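PDB 6C62: biuret hydrolase from Pseudomonas sp., which hydrolyses 1-carboxybiuret to urea-1,3-dicarboxylate and ammonia, a step in the bacterial breakdown of the herbicide atrazine. Local coordinates for residues V245-Q250 and C440-K445. Residues are numbered along the deposited sequence; the frame is centred on the assembly and turned at random.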
ATOM      1  N   VAL A 245      27.886  11.237 -12.426  1.00 20.41           N
ATOM      2  CA  VAL A 245      29.122  11.256 -13.207  1.00 21.33           C
ATOM      3  C   VAL A 245      30.105  12.352 -12.750  1.00 22.83           C
ATOM      4  O   VAL A 245      31.254  12.043 -12.583  1.00 20.73           O
ATOM      5  CB  VAL A 245      28.867  11.345 -14.732  1.00 23.08           C
ATOM      6  CG1 VAL A 245      30.168  11.664 -15.536  1.00 21.87           C
ATOM      7  CG2 VAL A 245      28.273  10.014 -15.226  1.00 23.48           C
ATOM      8  N   PRO A 246      29.635  13.590 -12.483  1.00 24.00           N
ATOM      9  CA  PRO A 246      30.577  14.650 -12.082  1.00 25.67           C
ATOM     10  C   PRO A 246      31.335  14.398 -10.795  1.00 24.11           C
ATOM     11  O   PRO A 246      32.403  14.963 -10.605  1.00 23.28           O
ATOM     12  CB  PRO A 246      29.664  15.886 -11.917  1.00 26.41           C
ATOM     13  CG  PRO A 246      28.477  15.631 -12.753  1.00 25.50           C
ATOM     14  CD  PRO A 246      28.293  14.132 -12.714  1.00 24.82           C
ATOM     15  N   VAL A 247      30.791  13.586  -9.895  1.00 23.54           N
ATOM     16  CA  VAL A 247      31.465  13.355  -8.614  1.00 22.93           C
ATOM     17  C   VAL A 247      32.023  11.945  -8.473  1.00 22.09           C
ATOM     18  O   VAL A 247      32.491  11.550  -7.377  1.00 21.60           O
ATOM     19  CB  VAL A 247      30.501  13.691  -7.409  1.00 26.55           C
ATOM     20  CG1 VAL A 247      30.071  15.163  -7.471  1.00 28.05           C
ATOM     21  CG2 VAL A 247      29.246  12.787  -7.381  1.00 24.61           C
ATOM     22  N   LEU A 248      32.007  11.170  -9.558  1.00 20.92           N
ATOM     23  CA  LEU A 248      32.395   9.763  -9.487  1.00 20.73           C
ATOM     24  C   LEU A 248      33.798   9.548  -8.904  1.00 20.14           C
ATOM     25  O   LEU A 248      34.064   8.544  -8.200  1.00 18.99           O
ATOM     26  CB  LEU A 248      32.301   9.160 -10.881  1.00 19.67           C
ATOM     27  CG  LEU A 248      32.620   7.679 -11.004  1.00 22.48           C
ATOM     28  CD1 LEU A 248      31.613   6.867 -10.208  1.00 22.78           C
ATOM     29  CD2 LEU A 248      32.645   7.261 -12.503  1.00 21.50           C
ATOM     30  N   SER A 249      34.686  10.502  -9.196  1.00 21.63           N
ATOM     31  CA  SER A 249      36.072  10.433  -8.737  1.00 25.14           C
ATOM     32  C   SER A 249      36.378  11.251  -7.485  1.00 25.83           C
ATOM     33  O   SER A 249      37.516  11.412  -7.138  1.00 24.50           O
ATOM     34  CB  SER A 249      37.015  10.782  -9.880  1.00 27.37           C
ATOM     35  OG  SER A 249      37.011   9.657 -10.756  1.00 28.19           O
ATOM     36  N   GLN A 250      35.352  11.696  -6.775  1.00 25.54           N
ATOM     37  CA  GLN A 250      35.541  12.486  -5.552  1.00 26.69           C
ATOM     38  C   GLN A 250      36.210  11.694  -4.432  1.00 26.98           C
ATOM     39  O   GLN A 250      36.827  12.307  -3.547  1.00 27.70           O
ATOM     40  CB  GLN A 250      34.195  13.061  -5.109  1.00 25.91           C
ATOM     41  CG  GLN A 250      34.224  14.069  -3.947  1.00 28.66           C
ATOM     42  CD  GLN A 250      32.847  14.691  -3.707  1.00 30.39           C
ATOM     43  OE1 GLN A 250      32.184  15.100  -4.664  1.00 38.61           O
ATOM     44  NE2 GLN A 250      32.449  14.836  -2.472  1.00 30.08           N
ATOM     45  N   CYS A 440      27.582   5.065  -3.312  1.00 15.92           N
ATOM     46  CA  CYS A 440      27.879   3.687  -3.754  1.00 14.85           C
ATOM     47  C   CYS A 440      28.851   3.739  -4.940  1.00 13.98           C
ATOM     48  O   CYS A 440      29.812   2.954  -5.023  1.00 13.26           O
ATOM     49  CB  CYS A 440      26.630   2.985  -4.276  1.00 15.89           C
ATOM     50  SG  CYS A 440      25.222   2.921  -3.194  1.00 17.77           S
ATOM     51  N   LEU A 441      28.570   4.640  -5.870  1.00 13.44           N
ATOM     52  CA  LEU A 441      29.388   4.749  -7.087  1.00 14.10           C
ATOM     53  C   LEU A 441      30.771   5.280  -6.803  1.00 13.82           C
ATOM     54  O   LEU A 441      31.764   4.779  -7.382  1.00 14.08           O
ATOM     55  CB  LEU A 441      28.668   5.562  -8.159  1.00 14.35           C
ATOM     56  CG  LEU A 441      27.410   4.883  -8.743  1.00 13.20           C
ATOM     57  CD1 LEU A 441      26.433   5.929  -9.332  1.00 13.40           C
ATOM     58  CD2 LEU A 441      27.856   3.877  -9.796  1.00 14.89           C
ATOM     59  N   ARG A 442      30.871   6.283  -5.919  1.00 14.46           N
ATOM     60  CA  ARG A 442      32.184   6.775  -5.443  1.00 14.61           C
ATOM     61  C   ARG A 442      33.029   5.677  -4.804  1.00 14.46           C
ATOM     62  O   ARG A 442      34.238   5.589  -5.046  1.00 15.53           O
ATOM     63  CB  ARG A 442      32.009   7.962  -4.477  1.00 15.52           C
ATOM     64  CG  ARG A 442      31.689   9.238  -5.203  1.00 15.07           C
ATOM     65  CD  ARG A 442      31.207  10.319  -4.264  1.00 16.26           C
ATOM     66  NE  ARG A 442      32.102  10.602  -3.139  1.00 16.61           N
ATOM     67  CZ  ARG A 442      31.787  11.381  -2.077  1.00 20.07           C
ATOM     68  NH1 ARG A 442      30.603  11.927  -1.944  1.00 21.51           N
ATOM     69  NH2 ARG A 442      32.628  11.590  -1.106  1.00 20.34           N
ATOM     70  N   ALA A 443      32.413   4.833  -3.989  1.00 13.74           N
ATOM     71  CA  ALA A 443      33.112   3.727  -3.368  1.00 13.51           C
ATOM     72  C   ALA A 443      33.551   2.703  -4.420  1.00 14.91           C
ATOM     73  O   ALA A 443      34.664   2.149  -4.369  1.00 13.40           O
ATOM     74  CB  ALA A 443      32.258   3.052  -2.298  1.00 13.14           C
ATOM     75  N   GLY A 444      32.671   2.440  -5.384  1.00 15.56           N
ATOM     76  CA  GLY A 444      33.039   1.570  -6.476  1.00 15.20           C
ATOM     77  C   GLY A 444      34.265   2.024  -7.247  1.00 15.58           C
ATOM     78  O   GLY A 444      35.121   1.199  -7.616  1.00 14.76           O
ATOM     79  N   LYS A 445      34.323   3.318  -7.508  1.00 16.75           N
ATOM     80  CA  LYS A 445      35.413   3.909  -8.259  1.00 17.69           C
ATOM     81  C   LYS A 445      36.778   3.729  -7.506  1.00 19.33           C
ATOM     82  O   LYS A 445      37.801   3.411  -8.135  1.00 18.39           O
ATOM     83  CB  LYS A 445      35.134   5.376  -8.504  1.00 18.76           C
ATOM     84  CG  LYS A 445      36.202   6.105  -9.329  1.00 20.37           C
ATOM     85  CD  LYS A 445      36.457   5.378 -10.643  1.00 22.07           C
ATOM     86  CE  LYS A 445      36.964   6.333 -11.720  1.00 25.52           C
ATOM     87  NZ  LYS A 445      38.333   6.784 -11.375  1.00 27.23           N
TER
HETATM   88  O   HOH W   1      35.419   7.923  -5.849  1.00 20.67           O
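Gln-250 lies over one face of the Arg-442 guanidinium, its amide NE2 3.2 Å above that plane and displaced toward the rim. The two planes are tilted 32° apart, and NE2 stands 3.5 Å from Arg-442 NH1; both are donors, so the approach is a contact over the face and not a hydrogen bond. Gln-250 reaches this place in an extended form, CG anti to its backbone N (chi1 -172°), with CB running beside Arg-442 NE. The arginine chain bends at chi3 (54°), and its NE donates to the carbonyl of Gly-251, just beyond the turn. Its aliphatic part meets the turn as well: CG lies 3.3 Å from Val-247 O, the carbonyl that also accepts from Gln-250 N and closes the type I beta turn 247-250. An alanine in place of Arg-442 would probably leave the Gly-251 carbonyl without this donor and the Gln-250 amide without the flat group beneath it, freer to turn.

Deeper in, Leu-248 CD1 rests 3.8 Å from Leu-441 CB; around this small apolar contact, Glu-217 of helix 216-226 touches Leu-248, and Val-412 of strand 411-416 touches Leu-441. Leu-248 O faces the CB and CG of Lys-445, while one water donates to it (2.8 Å) and to Arg-442 O. Lys-445, bent at chi2 and chi4, brings NZ to 3.2 Å from Ser-249 OG, but its salt bridge is with Asp-449, one helical turn on.

The example illustrates how a connecting loop, here leading to strand 257-260, can be fitted to a helix, here 437-449, by contacts of mixed kind: a leucine pair, an amide lying over the guanidinium and a shared water join them, while the charged ends find their stronger partners nearby.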